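Local coordinates for protein COG3291: FOG: PKD repeat (Clostridium thermocellum, PDB 1WMX) that probably binds cellulose as the family 30 carbohydrate-binding module of CelJ, a large multidomain protein assigned to cellulose degradation, at residues B[95-103]-B[161-172]; B[117-126]-B[139-150]. All blocks are in the same frame, centred on the assembly; numbering follows the deposited sequence.

Contact 1 (B[95-103]-B[161-172])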
# COMPACT_ATOMS: atom_id res chain seq x y z
N GLU B 95 -3.72 -26.73 8.49
CA GLU B 95 -2.62 -27.72 8.40
C GLU B 95 -1.41 -27.14 9.12
O GLU B 95 -0.58 -27.87 9.65
CB GLU B 95 -2.17 -28.05 6.97
N GLY B 96 -1.05 -26.23 8.73
CA GLY B 96 0.22 -25.84 9.35
C GLY B 96 1.19 -25.28 8.32
O GLY B 96 1.22 -25.70 7.15
N GLY B 97 1.99 -24.33 8.76
CA GLY B 97 2.98 -23.71 7.89
C GLY B 97 2.37 -22.59 7.05
O GLY B 97 3.01 -22.06 6.14
N GLU B 98 1.12 -22.23 7.35
CA GLU B 98 0.46 -21.14 6.62
C GLU B 98 1.30 -19.88 6.82
O GLU B 98 1.88 -19.67 7.90
CB GLU B 98 -0.95 -20.88 7.18
CG GLU B 98 -1.95 -22.00 6.93
CD GLU B 98 -1.86 -23.10 7.96
OE1 GLU B 98 -2.64 -24.10 7.87
OE2 GLU B 98 -1.01 -23.02 8.91
N ASP B 99 1.36 -19.05 5.81
CA ASP B 99 2.14 -17.80 5.90
C ASP B 99 1.48 -16.71 5.05
O ASP B 99 0.86 -16.99 4.03
CB ASP B 99 3.57 -18.05 5.42
CG ASP B 99 4.49 -16.89 5.73
OD1 ASP B 99 4.44 -16.34 6.88
OD2 ASP B 99 5.29 -16.47 4.84
N PHE B 100 1.64 -15.48 5.51
CA PHE B 100 1.07 -14.31 4.81
C PHE B 100 1.66 -13.02 5.40
O PHE B 100 2.36 -13.04 6.41
CB PHE B 100 -0.46 -14.32 4.97
CG PHE B 100 -0.92 -14.50 6.41
CD1 PHE B 100 -0.91 -13.42 7.29
CD2 PHE B 100 -1.34 -15.75 6.86
CE1 PHE B 100 -1.31 -13.58 8.62
CE2 PHE B 100 -1.75 -15.92 8.19
CZ PHE B 100 -1.73 -14.84 9.07
N VAL B 101 1.36 -11.91 4.75
CA VAL B 101 1.87 -10.61 5.19
C VAL B 101 1.00 -10.04 6.32
O VAL B 101 -0.22 -10.16 6.30
CB VAL B 101 1.88 -9.62 4.05
CG1 VAL B 101 2.46 -8.27 4.49
CG2 VAL B 101 2.70 -10.14 2.87
N ILE B 102 1.66 -9.43 7.28
CA ILE B 102 0.97 -8.83 8.43
C ILE B 102 1.67 -7.52 8.79
O ILE B 102 2.90 -7.45 8.79
CB ILE B 102 0.99 -9.79 9.63
CG1 ILE B 102 0.26 -9.19 10.84
CG2 ILE B 102 2.42 -10.12 10.06
CD1 ILE B 102 -0.03 -10.19 11.96
N GLY B 103 0.88 -6.50 9.09
CA GLY B 103 1.45 -5.18 9.44
C GLY B 103 0.37 -4.17 9.82
O GLY B 103 -0.74 -4.54 10.20
N SER B 161 -2.25 -9.76 4.41
CA SER B 161 -2.16 -9.68 2.96
C SER B 161 -1.45 -10.88 2.33
O SER B 161 -0.66 -11.58 2.98
CB SER B 161 -1.46 -8.38 2.58
OG SER B 161 -1.55 -8.15 1.19
N LYS B 162 -1.73 -11.09 1.05
CA LYS B 162 -1.16 -12.19 0.30
C LYS B 162 0.35 -12.25 0.36
O LYS B 162 1.04 -11.24 0.26
CB LYS B 162 -1.61 -12.11 -1.16
CG LYS B 162 -0.94 -13.12 -2.08
CD LYS B 162 -1.47 -12.98 -3.50
CE LYS B 162 -0.77 -13.91 -4.45
NZ LYS B 162 0.68 -13.59 -4.55
N ARG B 163 0.86 -13.47 0.51
CA ARG B 163 2.29 -13.73 0.55
C ARG B 163 2.53 -14.65 -0.67
O ARG B 163 3.21 -14.27 -1.62
CB ARG B 163 2.64 -14.45 1.85
CG ARG B 163 4.00 -15.12 1.88
CD ARG B 163 5.15 -14.14 1.86
NE ARG B 163 6.33 -14.73 2.47
CZ ARG B 163 7.57 -14.59 2.02
NH1 ARG B 163 7.80 -13.88 0.92
NH2 ARG B 163 8.58 -15.17 2.66
N TYR B 164 1.94 -15.84 -0.61
CA TYR B 164 2.03 -16.81 -1.70
C TYR B 164 0.60 -17.00 -2.23
O TYR B 164 -0.36 -16.59 -1.59
CB TYR B 164 2.59 -18.13 -1.17
CG TYR B 164 3.98 -18.01 -0.61
CD1 TYR B 164 5.04 -17.55 -1.40
CD2 TYR B 164 4.25 -18.34 0.72
CE1 TYR B 164 6.33 -17.44 -0.89
CE2 TYR B 164 5.54 -18.24 1.24
CZ TYR B 164 6.57 -17.79 0.43
OH TYR B 164 7.85 -17.68 0.94
N ALA B 165 0.47 -17.63 -3.39
CA ALA B 165 -0.86 -17.84 -3.98
C ALA B 165 -1.58 -19.07 -3.45
O ALA B 165 -2.73 -19.32 -3.81
CB ALA B 165 -0.76 -17.91 -5.49
N ASP B 166 -0.92 -19.82 -2.59
CA ASP B 166 -1.53 -21.02 -2.04
C ASP B 166 -2.77 -20.70 -1.23
O ASP B 166 -2.83 -19.68 -0.54
CB ASP B 166 -0.54 -21.76 -1.13
CG ASP B 166 0.67 -22.29 -1.88
OD1 ASP B 166 0.74 -23.53 -2.09
OD2 ASP B 166 1.53 -21.48 -2.27
N PRO B 167 -3.80 -21.56 -1.31
CA PRO B 167 -5.02 -21.30 -0.53
C PRO B 167 -4.69 -21.76 0.89
O PRO B 167 -3.80 -22.60 1.06
CB PRO B 167 -6.05 -22.19 -1.20
CG PRO B 167 -5.23 -23.36 -1.63
CD PRO B 167 -4.02 -22.68 -2.24
N PHE B 168 -5.37 -21.22 1.90
CA PHE B 168 -5.09 -21.62 3.28
C PHE B 168 -6.14 -21.10 4.26
O PHE B 168 -7.00 -20.31 3.89
CB PHE B 168 -3.72 -21.08 3.71
CG PHE B 168 -3.71 -19.59 3.97
CD1 PHE B 168 -4.00 -19.09 5.24
CD2 PHE B 168 -3.45 -18.69 2.94
CE1 PHE B 168 -4.05 -17.71 5.48
CE2 PHE B 168 -3.49 -17.31 3.17
CZ PHE B 168 -3.79 -16.82 4.44
N THR B 169 -6.04 -21.55 5.50
CA THR B 169 -6.96 -21.14 6.55
C THR B 169 -6.28 -21.09 7.90
O THR B 169 -5.55 -22.00 8.28
CB THR B 169 -8.14 -22.10 6.66
OG1 THR B 169 -8.78 -22.22 5.39
CG2 THR B 169 -9.15 -21.59 7.69
N VAL B 170 -6.51 -19.99 8.62
CA VAL B 170 -5.99 -19.82 9.97
C VAL B 170 -7.12 -19.17 10.77
O VAL B 170 -8.08 -18.65 10.20
CB VAL B 170 -4.74 -18.91 10.05
CG1 VAL B 170 -3.57 -19.57 9.36
CG2 VAL B 170 -5.04 -17.55 9.45
N TRP B 171 -6.98 -19.22 12.08
CA TRP B 171 -7.96 -18.66 12.99
C TRP B 171 -7.20 -17.79 13.98
O TRP B 171 -6.14 -18.19 14.46
CB TRP B 171 -8.70 -19.79 13.70
CG TRP B 171 -9.65 -20.53 12.81
CD1 TRP B 171 -10.98 -20.25 12.62
CD2 TRP B 171 -9.36 -21.67 11.98
NE1 TRP B 171 -11.53 -21.15 11.73
CE2 TRP B 171 -10.56 -22.03 11.33
CE3 TRP B 171 -8.20 -22.42 11.74
CZ2 TRP B 171 -10.64 -23.10 10.43
CZ3 TRP B 171 -8.27 -23.49 10.85
CH2 TRP B 171 -9.49 -23.82 10.21
N PHE B 172 -7.73 -16.61 14.27
CA PHE B 172 -7.08 -15.71 15.21
C PHE B 172 -7.92 -15.61 16.47
O PHE B 172 -9.13 -15.86 16.46
CB PHE B 172 -6.92 -14.29 14.62
CG PHE B 172 -5.97 -14.19 13.45
CD1 PHE B 172 -6.40 -14.49 12.16
CD2 PHE B 172 -4.66 -13.75 13.63
CE1 PHE B 172 -5.53 -14.35 11.06
CE2 PHE B 172 -3.78 -13.61 12.55
CZ PHE B 172 -4.23 -13.91 11.25
O HOH W 1 -4.39 -24.09 5.80
O HOH W 2 -0.27 -16.01 1.60

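Contact 2 (B[117-126]-B[139-150])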
# COMPACT_ATOMS: atom_id res chain seq x y z
N ILE B 117 0.23 4.83 4.31
CA ILE B 117 1.45 4.00 4.21
C ILE B 117 1.36 2.78 5.14
O ILE B 117 0.84 2.87 6.25
CB ILE B 117 2.68 4.82 4.58
CG1 ILE B 117 3.02 5.81 3.46
CG2 ILE B 117 3.90 3.92 4.83
CD1 ILE B 117 4.26 6.66 3.73
N ASP B 118 1.88 1.66 4.66
CA ASP B 118 1.87 0.40 5.42
C ASP B 118 3.27 -0.06 5.82
O ASP B 118 4.24 0.13 5.09
CB ASP B 118 1.27 -0.72 4.56
CG ASP B 118 -0.06 -0.35 3.94
OD1 ASP B 118 -0.53 -1.06 2.99
OD2 ASP B 118 -0.69 0.66 4.37
N VAL B 119 3.35 -0.66 7.00
CA VAL B 119 4.60 -1.26 7.50
C VAL B 119 4.26 -2.73 7.62
O VAL B 119 3.25 -3.09 8.23
CB VAL B 119 5.03 -0.68 8.86
CG1 VAL B 119 5.49 0.77 8.72
CG2 VAL B 119 3.90 -0.73 9.89
N THR B 120 5.09 -3.58 7.03
CA THR B 120 4.77 -5.01 7.03
C THR B 120 5.96 -5.95 7.28
O THR B 120 7.12 -5.55 7.28
CB THR B 120 4.22 -5.38 5.67
OG1 THR B 120 5.22 -5.15 4.67
CG2 THR B 120 2.99 -4.56 5.31
N THR B 121 5.58 -7.20 7.49
CA THR B 121 6.51 -8.31 7.73
C THR B 121 5.73 -9.59 7.50
O THR B 121 4.50 -9.56 7.37
CB THR B 121 7.07 -8.26 9.16
OG1 THR B 121 7.94 -9.38 9.37
CG2 THR B 121 5.97 -8.31 10.22
N VAL B 122 6.42 -10.71 7.43
CA VAL B 122 5.73 -11.99 7.24
C VAL B 122 5.56 -12.62 8.60
O VAL B 122 6.46 -12.57 9.45
CB VAL B 122 6.52 -12.90 6.31
CG1 VAL B 122 6.66 -12.27 4.92
CG2 VAL B 122 7.92 -13.19 6.84
N ILE B 123 4.41 -13.22 8.82
CA ILE B 123 4.12 -13.82 10.12
C ILE B 123 5.09 -14.98 10.45
O ILE B 123 5.35 -15.26 11.63
CB ILE B 123 2.69 -14.32 10.16
CG1 ILE B 123 2.32 -14.77 11.58
CG2 ILE B 123 2.46 -15.49 9.20
CD1 ILE B 123 0.83 -14.97 11.79
N SER B 124 5.61 -15.63 9.43
CA SER B 124 6.53 -16.77 9.61
C SER B 124 7.79 -16.34 10.40
O SER B 124 8.45 -17.18 11.02
CB SER B 124 6.96 -17.34 8.26
OG SER B 124 7.48 -16.33 7.42
N ASN B 125 8.09 -15.06 10.36
CA ASN B 125 9.26 -14.50 11.06
C ASN B 125 9.05 -14.46 12.56
O ASN B 125 9.98 -14.17 13.32
CB ASN B 125 9.53 -13.06 10.61
CG ASN B 125 10.18 -13.01 9.25
OD1 ASN B 125 10.38 -11.92 8.70
ND2 ASN B 125 10.51 -14.15 8.67
N TYR B 126 7.85 -14.75 13.01
CA TYR B 126 7.57 -14.70 14.44
C TYR B 126 6.88 -15.95 14.97
O TYR B 126 6.68 -16.11 16.17
CB TYR B 126 6.71 -13.47 14.73
CG TYR B 126 7.48 -12.18 14.47
CD1 TYR B 126 8.39 -11.70 15.41
CD2 TYR B 126 7.29 -11.48 13.28
CE1 TYR B 126 9.11 -10.53 15.17
CE2 TYR B 126 8.01 -10.31 13.03
CZ TYR B 126 8.92 -9.83 13.98
OH TYR B 126 9.63 -8.69 13.74
N PRO B 139 6.45 -7.34 17.96
CA PRO B 139 7.06 -6.12 18.46
C PRO B 139 6.93 -4.95 17.43
O PRO B 139 7.58 -4.96 16.36
CB PRO B 139 8.46 -6.45 18.79
CG PRO B 139 8.72 -7.88 18.28
CD PRO B 139 7.49 -8.42 17.67
N LEU B 140 6.28 -4.33 17.89
CA LEU B 140 6.01 -3.02 17.24
C LEU B 140 7.30 -2.39 16.71
O LEU B 140 7.37 -1.96 15.55
CB LEU B 140 5.37 -2.05 18.25
CG LEU B 140 3.95 -2.45 18.69
CD1 LEU B 140 3.14 -1.29 19.27
CD2 LEU B 140 3.11 -3.01 17.54
N ARG B 141 8.29 -2.13 17.56
CA ARG B 141 9.49 -1.42 17.10
C ARG B 141 10.06 -2.14 15.86
O ARG B 141 10.64 -1.50 14.96
CB ARG B 141 10.58 -1.36 18.27
CG ARG B 141 11.07 -2.77 18.75
CD ARG B 141 11.95 -2.92 20.08
NE ARG B 141 11.24 -3.16 21.26
CZ ARG B 141 10.61 -4.13 21.94
NH1 ARG B 141 10.56 -5.45 21.67
NH2 ARG B 141 9.85 -3.72 22.95
N ASP B 142 9.72 -3.36 15.62
CA ASP B 142 10.26 -4.07 14.45
C ASP B 142 9.56 -3.64 13.14
O ASP B 142 10.10 -3.82 12.04
CB ASP B 142 10.03 -5.60 14.60
CG ASP B 142 10.87 -6.26 15.69
OD1 ASP B 142 10.86 -7.54 15.82
OD2 ASP B 142 11.59 -5.53 16.48
N LEU B 143 8.36 -3.08 13.28
CA LEU B 143 7.53 -2.67 12.12
C LEU B 143 7.52 -1.18 11.88
O LEU B 143 7.80 -0.71 10.75
CB LEU B 143 6.07 -3.06 12.37
CG LEU B 143 5.79 -4.54 12.13
CD1 LEU B 143 4.35 -4.94 12.46
CD2 LEU B 143 6.03 -4.95 10.68
N MET B 144 7.18 -0.54 12.96
CA MET B 144 7.02 0.89 13.05
C MET B 144 8.28 1.67 13.39
O MET B 144 8.23 2.64 14.14
CB MET B 144 6.05 1.23 14.13
CG MET B 144 4.67 0.68 13.90
SD MET B 144 3.55 1.29 15.13
CE MET B 144 1.96 0.56 14.93
N LYS B 145 9.39 1.25 12.87
CA LYS B 145 10.64 2.00 13.07
C LYS B 145 10.97 2.54 11.64
O LYS B 145 11.85 2.02 10.96
CB LYS B 145 11.73 1.09 13.68
CG LYS B 145 11.75 1.14 15.24
CD LYS B 145 13.16 0.98 15.84
CE LYS B 145 13.22 1.27 17.35
NZ LYS B 145 13.16 2.71 17.67
N ILE B 146 10.17 3.59 11.31
CA ILE B 146 10.09 4.37 10.00
C ILE B 146 11.42 4.72 9.22
O ILE B 146 12.36 3.90 9.08
CB ILE B 146 9.42 5.74 10.26
CG1 ILE B 146 10.37 6.77 10.87
CG2 ILE B 146 8.22 5.69 11.22
CD1 ILE B 146 10.27 8.15 10.21
N ASN B 147 11.37 5.97 8.73
CA ASN B 147 12.40 6.67 7.89
C ASN B 147 11.89 6.69 6.48
O ASN B 147 12.42 7.40 5.63
CB ASN B 147 13.80 5.98 7.89
CG ASN B 147 15.03 6.95 7.81
OD1 ASN B 147 14.89 8.18 7.90
ND2 ASN B 147 16.25 6.47 7.63
N ASN B 148 10.86 5.90 6.27
CA ASN B 148 10.25 5.83 4.95
C ASN B 148 8.80 6.39 4.94
O ASN B 148 8.01 6.07 4.04
CB ASN B 148 10.26 4.41 4.45
CG ASN B 148 11.70 3.94 4.21
OD1 ASN B 148 11.95 2.76 4.06
ND2 ASN B 148 12.68 4.84 4.19
N GLY B 149 8.46 7.21 5.96
CA GLY B 149 7.13 7.90 5.96
C GLY B 149 6.06 7.45 6.99
O GLY B 149 5.23 8.25 7.43
N PHE B 150 6.03 6.19 7.37
CA PHE B 150 4.98 5.71 8.31
C PHE B 150 4.91 6.60 9.57
O PHE B 150 5.94 6.98 10.14
CB PHE B 150 5.27 4.28 8.73
CG PHE B 150 4.11 3.65 9.50
CD1 PHE B 150 2.93 3.29 8.83
CD2 PHE B 150 4.23 3.43 10.87
CE1 PHE B 150 1.88 2.71 9.55
CE2 PHE B 150 3.18 2.85 11.59
CZ PHE B 150 2.00 2.49 10.92

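Contact 1 (B[95-103]-B[161-172])
Phe100 drops between the two sheets of the module and meets Phe168, Val170 and Phe172, making this an inter-sheet core contact at the end of the sandwich where both segments cross from one sheet to the other. The Phe100 and Phe168 rings lie nearly parallel, planes 13° apart, but are slid so far that they barely overlap; Phe100 CD2 comes 3.6 Å from Phe168 CZ. Phe100 CE2 packs on Val170 CG2, and Phe100 CZ reaches Phe172 CZ at 3.4 Å, rim to rim with the planes strongly inclined. Phe172 in turn stacks on Phe160 and meets Phe89, extending the cluster. Chi1 of 50° sets Phe100 CG between its own N and carbonyl carbon and swings the ring toward Phe168 and Val170; Phe100 CB itself lies against Ser161 O.

Next to it the backbones pair: Val101 N donates to Ser161 O over 2.7 Å and Ser161 N to Val101 O, an antiparallel hydrogen-bonded pair. On the outer side, Arg163 NE makes a salt bridge to Asp99 OD2 at 3.1 Å, the oxygen lying in the guanidinium plane although the carboxylate is turned steeply against it; the other oxygen, OD1, is held by Ser124 N. A water accepts from Arg163 N and lies 2.9 Å from Asp99 O. At the far end, the aliphatic part of Glu98 rests on Phe168 CB and Val170 CG1, its chain bent at chi2 (83°) so that OE1 gathers the amides of Glu95 and Gly96, plus a water that it shares with Thr169 N. Such an aromatic cluster, closed over by crossing loops, is the hydrophobic filling between the facing sheets of a beta-sandwich carbohydrate-binding module.

Contact 2 (B[117-126]-B[139-150])
Val119 and Phe150 form the apolar centre of a contact in which the segment around the short helix 140-143 lies along strand 118-122, an edge strand, within this chain, of the five-stranded sheet. Val119 CG1 stands over one face of the Phe150 ring, 3.7 Å from its centroid, in a CH-pi contact 27° off the ring normal. Its chi1 of -69° puts CG1 beside the backbone N and leaves CG2 to face CB of Leu143 at 4.0 Å. Ile117 CG2 packs beside the backbone and CB of Phe150, while Ile117 CD1 runs on to the backbone of Asn148 and Gly149. Farther along the strand, Thr121 CG2 is met by Leu143 CD2 from the helical turn, the two side chains crossing at about a right angle; at 3.4 Å this methyl pair is unusually tight. Phe104 of strand 101-106 touches both Val119 and Leu143.

Two backbone carbonyls also take part: Ile117 O lies at the edge of the Phe150 ring, 3.3 Å from CD1, and Leu143 O abuts Val119 CB.

One polar bond joins the segments: Tyr126 OH donates to Asp142 OD1 at 2.7 Å, meeting that oxygen's anti lone pair, and OD1 lies at the ring edge, in its plane. Pro139 CD approaches Tyr126 CE1 obliquely, 3.7 Å away, a second, apolar hold on the phenol.

The chemistry is thus largely apolar, with the tyrosine-aspartate bond pinning one end; since Asp142 is solvent-exposed, that bond probably orients the phenol at little desolvation cost to the carboxylate.

From the N terminus the chain enters 95-103, runs along strand 101-106 into 117-126, turns back through strand 134-139 to 139-150, and follows strand 155-161 into 161-172. Contact 2 therefore closes a short loop of 12 intervening residues wholly within the longer one, of 57, that contact 1 closes. Their centres are about 17 Å apart, yet they touch directly: strands 101-106 and 118-122 are neighbours in the five-stranded sheet, and Ile102 N lies 2.8 Å from Thr121 O, a probable hydrogen bond. Contact 1 joins this sheet to strand 168-178 of the other; contact 2 fastens the connection between strands 134-139 and 155-161 over strand 118-122, at the edge of the five-stranded sheet.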